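Local coordinates for protein yesU (Bacillus subtilis, PDB 1OQ1) that is of unknown function but folds as a galectin-like beta-sandwich and belongs to the DUF1961 family of the concanavalin clan, at residues A[58-63]-A[217-222]; A[62-67]-A[164-169]; A[71-76]-A[207-212]; A[118-123]-A[149-154]. All coordinates share one frame; numbering follows the deposited sequence.

Contact 1 of 4, residues A[58-63]-A[217-222]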
# COMPACT_ATOMS: atom_id res chain seq x y z
N THR A 58 3.68 1.82 -13.97
CA THR A 58 2.50 0.97 -14.07
C THR A 58 3.03 -0.45 -13.97
O THR A 58 3.87 -0.86 -14.78
CB THR A 58 1.77 1.12 -15.42
OG1 THR A 58 1.23 2.44 -15.53
CG2 THR A 58 0.64 0.10 -15.52
N PHE A 59 2.57 -1.20 -12.98
CA PHE A 59 3.01 -2.58 -12.84
C PHE A 59 1.97 -3.54 -13.40
O PHE A 59 0.78 -3.25 -13.40
CB PHE A 59 3.29 -2.90 -11.37
CG PHE A 59 4.38 -2.06 -10.77
CD1 PHE A 59 4.08 -0.98 -9.95
CD2 PHE A 59 5.72 -2.34 -11.06
CE1 PHE A 59 5.09 -0.18 -9.43
CE2 PHE A 59 6.73 -1.54 -10.55
CZ PHE A 59 6.42 -0.46 -9.73
N PRO A 60 2.42 -4.68 -13.92
CA PRO A 60 1.50 -5.66 -14.49
C PRO A 60 0.83 -6.48 -13.39
O PRO A 60 1.14 -6.33 -12.20
CB PRO A 60 2.40 -6.52 -15.36
CG PRO A 60 3.66 -6.56 -14.53
CD PRO A 60 3.82 -5.11 -14.11
N ASP A 61 -0.10 -7.34 -13.79
CA ASP A 61 -0.77 -8.22 -12.85
C ASP A 61 0.23 -9.36 -12.64
O ASP A 61 1.19 -9.48 -13.40
CB ASP A 61 -2.06 -8.75 -13.48
CG ASP A 61 -3.00 -9.36 -12.46
OD1 ASP A 61 -2.61 -9.53 -11.28
OD2 ASP A 61 -4.15 -9.67 -12.85
N GLY A 62 0.00 -10.19 -11.63
CA GLY A 62 0.90 -11.31 -11.38
C GLY A 62 2.25 -10.87 -10.86
O GLY A 62 3.29 -11.12 -11.49
N ILE A 63 2.25 -10.24 -9.70
CA ILE A 63 3.48 -9.73 -9.11
C ILE A 63 3.56 -9.97 -7.61
O ILE A 63 2.55 -10.23 -6.95
CB ILE A 63 3.60 -8.21 -9.34
CG1 ILE A 63 2.34 -7.51 -8.81
CG2 ILE A 63 3.82 -7.92 -10.82
CD1 ILE A 63 2.41 -5.99 -8.79
N VAL A 217 9.46 -5.07 -6.86
CA VAL A 217 8.36 -5.78 -7.50
C VAL A 217 8.95 -6.89 -8.38
O VAL A 217 9.76 -6.62 -9.27
CB VAL A 217 7.51 -4.84 -8.40
CG1 VAL A 217 6.34 -5.60 -9.01
CG2 VAL A 217 7.00 -3.66 -7.59
N HIS A 218 8.55 -8.13 -8.12
CA HIS A 218 9.02 -9.27 -8.89
C HIS A 218 7.83 -9.96 -9.55
O HIS A 218 6.69 -9.78 -9.12
CB HIS A 218 9.72 -10.29 -7.98
CG HIS A 218 11.05 -9.83 -7.45
ND1 HIS A 218 12.25 -10.26 -7.97
CD2 HIS A 218 11.35 -9.00 -6.42
CE1 HIS A 218 13.24 -9.71 -7.28
NE2 HIS A 218 12.72 -8.94 -6.34
N GLN A 219 8.10 -10.75 -10.58
CA GLN A 219 7.05 -11.49 -11.26
C GLN A 219 6.58 -12.56 -10.28
O GLN A 219 7.40 -13.13 -9.55
CB GLN A 219 7.60 -12.18 -12.51
CG GLN A 219 7.79 -11.30 -13.72
CD GLN A 219 6.48 -10.97 -14.40
OE1 GLN A 219 5.64 -11.85 -14.62
NE2 GLN A 219 6.29 -9.71 -14.76
N ALA A 220 5.28 -12.83 -10.24
CA ALA A 220 4.76 -13.85 -9.34
C ALA A 220 4.74 -15.18 -10.08
O ALA A 220 4.15 -15.30 -11.15
CB ALA A 220 3.35 -13.49 -8.87
N VAL A 221 5.41 -16.19 -9.51
CA VAL A 221 5.46 -17.51 -10.12
C VAL A 221 4.61 -18.48 -9.30
O VAL A 221 4.97 -18.83 -8.18
CB VAL A 221 6.90 -18.03 -10.19
CG1 VAL A 221 6.91 -19.43 -10.80
CG2 VAL A 221 7.75 -17.09 -11.02
N ARG A 222 3.50 -18.91 -9.88
CA ARG A 222 2.61 -19.83 -9.19
C ARG A 222 3.08 -21.26 -9.36
O ARG A 222 3.31 -21.72 -10.48
CB ARG A 222 1.18 -19.68 -9.72
CG ARG A 222 0.17 -20.56 -9.01
CD ARG A 222 -1.25 -20.30 -9.48
NE ARG A 222 -1.38 -20.40 -10.93
CZ ARG A 222 -2.50 -20.75 -11.55
NH1 ARG A 222 -3.59 -21.04 -10.84
NH2 ARG A 222 -2.54 -20.81 -12.87
O HOH W 1 3.51 -10.52 -14.65
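I63 faces Q219 as an antiparallel non-hydrogen-bonded pair with diverging side chains, and A220 N donates to G62 O (2.9 Å, 164° at the hydrogen), meeting this carbonyl from above its plane. Next to that bond, I63 CA lies 3.2 Å from H218 O, a CA-H...O contact. The peptide between G62 and I63 is packed against the methyl of A220, whose CB is 3.5 Å from I63 N.

V217 serves two neighbours with its two methyls. CG2 sits over one face of the F59 ring, 3.6 Å above the plane and displaced toward the rim, in a CH-pi contact. CG1 is anti to the backbone N (chi1 -178°) and meets I63 instead, 3.8 Å from I63 CB and close to CG2 and CD1 as well. F59 also packs edge-to-face with the ring of Y12.

Q219 starts out directed away from the loop, but its chain bends at chi2 (-75°), and the amide end returns: NE2 approaches P60 CG at 4.1 Å. A water donates to D61 O at 2.8 Å; its approach to Q219 OE1 is too short to be trusted. D61 curls back on its own chain, OD1 taking the N-H of G62; the same oxygen forms a salt bridge with K167.

The backbone bond at G62 and the V217 methyls thus join loop and strand where the loop 58-62 enters strand 63-73, which lies beside strand 209-222 in one antiparallel sheet of the galectin-like sandwich.

Contact 2 of 4, residues A[62-67]-A[164-169]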
# COMPACT_ATOMS: atom_id res chain seq x y z
N GLY A 62 0.00 -10.19 -11.63
CA GLY A 62 0.90 -11.31 -11.38
C GLY A 62 2.25 -10.87 -10.86
O GLY A 62 3.29 -11.12 -11.49
N ILE A 63 2.25 -10.24 -9.70
CA ILE A 63 3.48 -9.73 -9.11
C ILE A 63 3.56 -9.97 -7.61
O ILE A 63 2.55 -10.23 -6.95
CB ILE A 63 3.60 -8.21 -9.34
CG1 ILE A 63 2.34 -7.51 -8.81
CG2 ILE A 63 3.82 -7.92 -10.82
CD1 ILE A 63 2.41 -5.99 -8.79
N ILE A 64 4.77 -9.87 -7.08
CA ILE A 64 5.01 -10.00 -5.65
C ILE A 64 5.69 -8.69 -5.26
O ILE A 64 6.75 -8.35 -5.79
CB ILE A 64 5.91 -11.21 -5.33
CG1 ILE A 64 5.19 -12.50 -5.73
CG2 ILE A 64 6.25 -11.22 -3.84
CD1 ILE A 64 5.97 -13.77 -5.42
N VAL A 65 5.06 -7.96 -4.35
CA VAL A 65 5.55 -6.65 -3.90
C VAL A 65 6.14 -6.75 -2.51
O VAL A 65 5.49 -7.25 -1.59
CB VAL A 65 4.39 -5.62 -3.89
CG1 VAL A 65 4.92 -4.24 -3.51
CG2 VAL A 65 3.72 -5.57 -5.26
N THR A 66 7.36 -6.26 -2.35
CA THR A 66 8.04 -6.30 -1.06
C THR A 66 8.64 -4.95 -0.68
O THR A 66 8.99 -4.13 -1.54
CB THR A 66 9.17 -7.35 -1.06
OG1 THR A 66 10.07 -7.08 -2.15
CG2 THR A 66 8.60 -8.76 -1.21
N TRP A 67 8.74 -4.72 0.63
CA TRP A 67 9.34 -3.50 1.15
C TRP A 67 9.60 -3.64 2.64
O TRP A 67 8.97 -4.47 3.32
CB TRP A 67 8.44 -2.28 0.86
CG TRP A 67 7.16 -2.17 1.67
CD1 TRP A 67 6.95 -1.37 2.77
CD2 TRP A 67 5.91 -2.82 1.40
NE1 TRP A 67 5.64 -1.49 3.19
CE2 TRP A 67 4.98 -2.37 2.37
CE3 TRP A 67 5.48 -3.74 0.43
CZ2 TRP A 67 3.65 -2.81 2.40
CZ3 TRP A 67 4.15 -4.18 0.46
CH2 TRP A 67 3.26 -3.71 1.44
N LYS A 164 5.33 -8.42 2.44
CA LYS A 164 5.25 -9.09 1.14
C LYS A 164 3.80 -9.25 0.71
O LYS A 164 2.97 -9.78 1.45
CB LYS A 164 5.93 -10.47 1.20
CG LYS A 164 5.91 -11.21 -0.14
CD LYS A 164 6.64 -12.55 -0.09
CE LYS A 164 8.14 -12.38 0.05
NZ LYS A 164 8.86 -13.69 0.02
N LEU A 165 3.51 -8.80 -0.50
CA LEU A 165 2.17 -8.84 -1.06
C LEU A 165 2.15 -9.55 -2.41
O LEU A 165 2.95 -9.24 -3.28
CB LEU A 165 1.66 -7.41 -1.24
CG LEU A 165 0.27 -7.24 -1.85
CD1 LEU A 165 -0.78 -7.62 -0.82
CD2 LEU A 165 0.07 -5.79 -2.29
N ILE A 166 1.23 -10.50 -2.58
CA ILE A 166 1.09 -11.21 -3.85
C ILE A 166 -0.21 -10.77 -4.52
O ILE A 166 -1.26 -10.72 -3.88
CB ILE A 166 1.01 -12.75 -3.66
CG1 ILE A 166 2.29 -13.27 -3.01
CG2 ILE A 166 0.79 -13.44 -5.01
CD1 ILE A 166 2.21 -14.74 -2.64
N LYS A 167 -0.13 -10.44 -5.81
CA LYS A 167 -1.28 -10.03 -6.60
C LYS A 167 -1.24 -10.81 -7.91
O LYS A 167 -0.35 -10.60 -8.73
CB LYS A 167 -1.23 -8.52 -6.88
CG LYS A 167 -2.24 -8.03 -7.92
CD LYS A 167 -3.66 -8.20 -7.43
CE LYS A 167 -4.66 -7.68 -8.46
NZ LYS A 167 -4.63 -8.46 -9.73
N ASP A 168 -2.21 -11.69 -8.10
CA ASP A 168 -2.25 -12.52 -9.30
C ASP A 168 -3.70 -12.72 -9.69
O ASP A 168 -4.37 -13.64 -9.20
CB ASP A 168 -1.56 -13.86 -9.00
CG ASP A 168 -1.48 -14.75 -10.22
OD1 ASP A 168 -1.69 -14.25 -11.35
OD2 ASP A 168 -1.20 -15.96 -10.06
N LYS A 169 -4.17 -11.84 -10.57
CA LYS A 169 -5.55 -11.85 -11.02
C LYS A 169 -6.45 -11.72 -9.79
O LYS A 169 -6.30 -10.77 -9.02
CB LYS A 169 -5.85 -13.11 -11.83
CG LYS A 169 -5.09 -13.12 -13.16
CD LYS A 169 -5.56 -14.22 -14.10
CE LYS A 169 -4.83 -14.16 -15.43
NZ LYS A 169 -3.36 -14.36 -15.27
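L165 CB meets the indole of W67 at its edge, near the ring plane and 4.4 Å from CZ3, while the ring of F202 packs edge-to-face with the indole and NE1 bonds to Y119 OH. The carboxylate of D168 comes to 3.9 Å from G62 CA through OD1; its other oxygen is taken by Y5 OH.

On the face carrying I64, T66, K164 and I166, aliphatic chains do the touching. K164 CG touches both I64 CG2 (3.7 Å) and T66 CG2 (3.8 Å), and a bend at chi3 (-70°) leaves CE beside the same T66 methyl. I64 and I166 lie abreast, CG1 against CG1. The other face holds V65 and L165, together with I63 and K167. In K167 a bend at chi4 (65°) sets NZ, which donates to K169 O on a lone pair, besides a salt bridge to D61 and a bond to L195 O; several oxygens thus surround this ammonium.

Reciprocal backbone bonds join V65 with L165 and I63 with K167 across strands 63-67 and 164-168, which run antiparallel at 162°. The ladder begins irregularly. G62 and I63 both face K167, with I63 N donating to K167 O at 2.8 Å and G62 N 2.9 Å from the same oxygen; with G62 at positive phi, this is a G1 beta bulge opening the strand.

Contact 3 of 4, residues A[71-76]-A[207-212]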
# COMPACT_ATOMS: atom_id res chain seq x y z
N PRO A 71 7.62 1.37 11.86
CA PRO A 71 6.69 2.33 12.46
C PRO A 71 7.48 3.11 13.50
O PRO A 71 8.00 2.54 14.45
CB PRO A 71 5.63 1.43 13.07
CG PRO A 71 6.43 0.24 13.52
CD PRO A 71 7.37 0.00 12.35
N ILE A 72 7.57 4.43 13.32
CA ILE A 72 8.35 5.27 14.22
C ILE A 72 7.55 6.02 15.26
O ILE A 72 7.97 6.13 16.42
CB ILE A 72 9.18 6.29 13.41
CG1 ILE A 72 10.05 5.56 12.39
CG2 ILE A 72 10.05 7.14 14.34
CD1 ILE A 72 10.98 4.52 13.00
N GLU A 73 6.39 6.54 14.87
CA GLU A 73 5.56 7.31 15.79
C GLU A 73 4.07 7.21 15.46
O GLU A 73 3.68 7.29 14.29
CB GLU A 73 6.01 8.77 15.75
CG GLU A 73 5.67 9.60 16.97
CD GLU A 73 6.29 10.99 16.91
OE1 GLU A 73 5.86 11.79 16.05
OE2 GLU A 73 7.21 11.27 17.70
N GLN A 74 3.24 7.03 16.49
CA GLN A 74 1.79 6.95 16.32
C GLN A 74 1.21 8.08 17.18
O GLN A 74 1.96 8.74 17.91
CB GLN A 74 1.27 5.59 16.80
CG GLN A 74 1.37 5.39 18.31
CD GLN A 74 0.88 4.02 18.76
OE1 GLN A 74 0.47 3.85 19.91
NE2 GLN A 74 0.94 3.04 17.87
N PRO A 75 -0.10 8.35 17.09
CA PRO A 75 -1.15 7.73 16.28
C PRO A 75 -0.90 7.87 14.78
O PRO A 75 -0.17 8.76 14.34
CB PRO A 75 -2.41 8.48 16.70
CG PRO A 75 -2.12 8.90 18.10
CD PRO A 75 -0.69 9.36 18.00
N GLY A 76 -1.53 7.00 14.01
CA GLY A 76 -1.38 7.04 12.57
C GLY A 76 -1.84 5.73 11.95
O GLY A 76 -2.16 4.78 12.66
N PRO A 207 -1.03 11.71 12.35
CA PRO A 207 0.37 12.16 12.34
C PRO A 207 1.41 11.04 12.26
O PRO A 207 2.49 11.14 12.85
CB PRO A 207 0.47 12.93 13.64
CG PRO A 207 -0.31 12.06 14.56
CD PRO A 207 -1.54 11.68 13.73
N MSE A 208 1.09 10.00 11.50
CA MSE A 208 1.98 8.86 11.33
C MSE A 208 3.40 9.25 10.92
O MSE A 208 3.61 10.15 10.12
CB MSE A 208 1.41 7.93 10.25
CG MSE A 208 2.19 6.64 10.01
SE MSE A 208 1.84 5.35 11.39
CE MSE A 208 3.59 4.52 11.51
N LYS A 209 4.38 8.56 11.51
CA LYS A 209 5.78 8.76 11.14
C LYS A 209 6.31 7.35 10.92
O LYS A 209 6.25 6.51 11.82
CB LYS A 209 6.56 9.48 12.25
CG LYS A 209 6.20 10.95 12.36
CD LYS A 209 7.25 11.73 13.14
CE LYS A 209 6.92 13.22 13.14
NZ LYS A 209 7.96 14.01 13.86
N ALA A 210 6.81 7.09 9.71
CA ALA A 210 7.32 5.77 9.37
C ALA A 210 8.50 5.84 8.42
O ALA A 210 8.71 6.84 7.73
CB ALA A 210 6.21 4.92 8.76
N VAL A 211 9.27 4.76 8.37
CA VAL A 211 10.43 4.67 7.48
C VAL A 211 10.25 3.50 6.54
O VAL A 211 9.84 2.41 6.95
CB VAL A 211 11.73 4.48 8.30
CG1 VAL A 211 12.92 4.32 7.36
CG2 VAL A 211 11.95 5.68 9.21
N TYR A 212 10.56 3.73 5.26
CA TYR A 212 10.44 2.69 4.24
C TYR A 212 11.77 2.49 3.52
O TYR A 212 12.53 3.45 3.31
CB TYR A 212 9.37 3.08 3.22
CG TYR A 212 8.02 3.41 3.81
CD1 TYR A 212 7.79 4.63 4.44
CD2 TYR A 212 6.96 2.50 3.73
CE1 TYR A 212 6.54 4.94 4.99
CE2 TYR A 212 5.71 2.80 4.27
CZ TYR A 212 5.51 4.02 4.90
OH TYR A 212 4.28 4.31 5.45
O HOH W 2 3.39 11.84 15.43
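K209 O receives two backbone N-H groups from the same face of its plane, I72 N at 2.9 Å and E73 N at 3.1 Å. The bond is returned once, from K209 N to E73 O. P71 pairs with A210, and two residues along one strand therefore match one on the other, a slip of one between P71 and E73. I72 and E73 opposite the single residue K209 make a classic beta bulge, set where strand 63-73 ends and strand 209-222 begins in one sheet of the galectin-like sandwich.

Charged and polar contacts lie on the face of E73 and K209. Their side chains extend together, CB against CB at 3.6 Å. Both chains are extended beyond CG, and E73 OE1 lies beside the aliphatic part of the lysine, nearer to CD and CE than to NZ; the salt bridge from OE1 to NZ is long, at 3.8 Å. A water donates to P207 O at 2.8 Å and lies doubtfully close to E73 OE1. P75 O, another polar atom, sits beside CG and CD of the P207 ring.

Apolar contacts flank the bulge. M208, a selenomethionine, bends at chi2 (77°); its SE lies 3.7 Å from G76 C, and CE reaches P71 CB. G76 has no side chain, and M208 CB rests directly against its CA. F120 also touches M208. I72 CG1 meets V211 CG2 at 3.7 Å, the two side chains crossing at a slant. P75 and P207, each preceded by a cis peptide bond, meet through P75 CD and P207 CG at 4.4 Å.

Contact 4 of 4, residues A[118-123]-A[149-154]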
# COMPACT_ATOMS: atom_id res chain seq x y z
N SER A 118 -4.71 -1.82 4.36
CA SER A 118 -4.26 -1.02 5.50
C SER A 118 -3.60 -1.90 6.54
O SER A 118 -4.02 -3.03 6.80
CB SER A 118 -5.45 -0.28 6.12
OG SER A 118 -6.50 -1.19 6.41
N TYR A 119 -2.53 -1.38 7.13
CA TYR A 119 -1.79 -2.08 8.17
C TYR A 119 -1.32 -1.04 9.18
O TYR A 119 -1.25 0.15 8.87
CB TYR A 119 -0.62 -2.87 7.56
CG TYR A 119 0.38 -2.04 6.79
CD1 TYR A 119 1.54 -1.58 7.40
CD2 TYR A 119 0.19 -1.77 5.43
CE1 TYR A 119 2.50 -0.87 6.69
CE2 TYR A 119 1.14 -1.06 4.71
CZ TYR A 119 2.29 -0.62 5.34
OH TYR A 119 3.24 0.05 4.61
N PHE A 120 -0.98 -1.48 10.38
CA PHE A 120 -0.62 -0.55 11.45
C PHE A 120 -1.76 0.47 11.53
O PHE A 120 -1.55 1.68 11.42
CB PHE A 120 0.70 0.18 11.19
CG PHE A 120 1.26 0.86 12.42
CD1 PHE A 120 1.93 0.11 13.39
CD2 PHE A 120 1.06 2.21 12.65
CE1 PHE A 120 2.39 0.71 14.57
CE2 PHE A 120 1.51 2.82 13.82
CZ PHE A 120 2.18 2.07 14.79
N ARG A 121 -2.98 -0.04 11.69
CA ARG A 121 -4.15 0.81 11.78
C ARG A 121 -4.24 1.26 13.23
O ARG A 121 -4.86 0.58 14.06
CB ARG A 121 -5.40 0.02 11.39
CG ARG A 121 -5.27 -0.69 10.05
CD ARG A 121 -6.51 -1.52 9.73
NE ARG A 121 -7.70 -0.69 9.55
CZ ARG A 121 -8.72 -0.64 10.39
NH1 ARG A 121 -8.73 -1.37 11.50
NH2 ARG A 121 -9.75 0.15 10.12
N ARG A 122 -3.61 2.39 13.54
CA ARG A 122 -3.57 2.89 14.91
C ARG A 122 -3.92 4.38 15.02
O ARG A 122 -3.42 5.06 15.91
CB ARG A 122 -2.17 2.66 15.50
CG ARG A 122 -1.55 1.30 15.17
CD ARG A 122 -2.28 0.13 15.81
NE ARG A 122 -1.86 -1.14 15.21
CZ ARG A 122 -0.75 -1.80 15.53
NH1 ARG A 122 0.07 -1.32 16.45
NH2 ARG A 122 -0.45 -2.92 14.89
N LYS A 123 -4.76 4.87 14.13
CA LYS A 123 -5.15 6.28 14.14
C LYS A 123 -6.20 6.59 15.20
O LYS A 123 -6.10 7.59 15.91
CB LYS A 123 -5.67 6.69 12.76
CG LYS A 123 -6.35 8.06 12.69
CD LYS A 123 -5.39 9.21 13.00
CE LYS A 123 -6.12 10.54 12.90
NZ LYS A 123 -5.21 11.71 13.13
N ASP A 149 -3.12 -8.03 13.10
CA ASP A 149 -1.87 -7.33 12.79
C ASP A 149 -0.82 -7.58 13.89
O ASP A 149 -0.98 -7.12 15.02
CB ASP A 149 -2.15 -5.83 12.67
CG ASP A 149 -0.95 -5.02 12.23
OD1 ASP A 149 0.15 -5.59 12.05
OD2 ASP A 149 -1.10 -3.79 12.07
N PRO A 150 0.29 -8.28 13.56
CA PRO A 150 1.35 -8.57 14.52
C PRO A 150 2.28 -7.39 14.83
O PRO A 150 3.09 -7.46 15.75
CB PRO A 150 2.10 -9.72 13.86
CG PRO A 150 2.04 -9.33 12.42
CD PRO A 150 0.59 -8.89 12.25
N LEU A 151 2.18 -6.33 14.05
CA LEU A 151 3.02 -5.16 14.27
C LEU A 151 2.76 -4.55 15.64
O LEU A 151 1.61 -4.32 16.02
CB LEU A 151 2.77 -4.11 13.19
CG LEU A 151 3.21 -4.45 11.77
CD1 LEU A 151 2.67 -3.40 10.82
CD2 LEU A 151 4.74 -4.52 11.69
N PRO A 152 3.83 -4.29 16.40
CA PRO A 152 3.66 -3.71 17.73
C PRO A 152 3.60 -2.19 17.63
O PRO A 152 3.66 -1.63 16.54
CB PRO A 152 4.92 -4.15 18.45
CG PRO A 152 5.96 -3.99 17.35
CD PRO A 152 5.24 -4.61 16.14
N SER A 153 3.45 -1.55 18.78
CA SER A 153 3.47 -0.09 18.85
C SER A 153 4.96 0.22 18.71
O SER A 153 5.80 -0.65 18.93
CB SER A 153 2.92 0.38 20.19
OG SER A 153 3.24 -0.54 21.22
N PRO A 154 5.31 1.46 18.33
CA PRO A 154 6.71 1.84 18.17
C PRO A 154 7.64 1.54 19.33
O PRO A 154 8.79 1.17 19.12
CB PRO A 154 6.63 3.34 17.86
CG PRO A 154 5.31 3.46 17.16
CD PRO A 154 4.42 2.59 18.01
O HOH W 3 -3.31 -2.66 13.02
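R122 and F120 meet D149, which heads an Asx turn: D149 OD1 accepts the N-H of L151, two residues on, from above the carboxylate plane. The turn shapes the loop 149-154, which faces the corner that the chain of strand 112-122 makes at F120.

Polar contacts gather on D149 OD2 and L151 O. F120 N donates to OD2 on its syn side (2.9 Å), and R122 NH2 approaches the same oxygen at 3.0 Å in a salt bridge whose hydrogen bond is weak; guanidinium and carboxylate planes stand 62° apart. The stronger bond of NH2 goes to L151 O, at 2.7 Å and 162°, with the oxygen nearly in the guanidinium plane; NH1 adds a weak bond to this oxygen. A water accepts from R121 N and R122 NE and lies 2.7 Å from D149 OD2, so both ends of the ion pair share it.

Within the corner, the R122 CG methylene, anti to the carbonyl carbon (chi1 -41°), lies 3.6 Å above the centre of one face of the F120 ring.

Among apolar contacts, L151 CD1 reaches the edge of the Y119 ring, 4.0 Å from CD1, and also touches F120 CB, while P154 CD stands beside F120 CZ at the edge of that ring, in plane. A carbonyl oxygen borders the same in-plane edge: P152 O is 3.3 Å from F120 CE1.

Contacts 1 and 2 share G62 and I63, their centres about 6 Å apart, and set strand 63-73 between strands 209-222 and 161-168 of one sheet. Contact 3 uses the other ends of strands 63-73 and 209-222, about 28 Å from contact 1, centre to centre. Contact 4, about 10 Å from contact 3, belongs to the second sheet through strand 112-122; backbone G76–R122 and M208 against F120 join the two. W67 packs on Y212 in its own sheet and reaches Y119 in the other, spanning the sandwich there. Along the chain, contacts 2 and 3 interleave, and contact 4 lies within the span of each other contact, so distant sequence segments build both sheets.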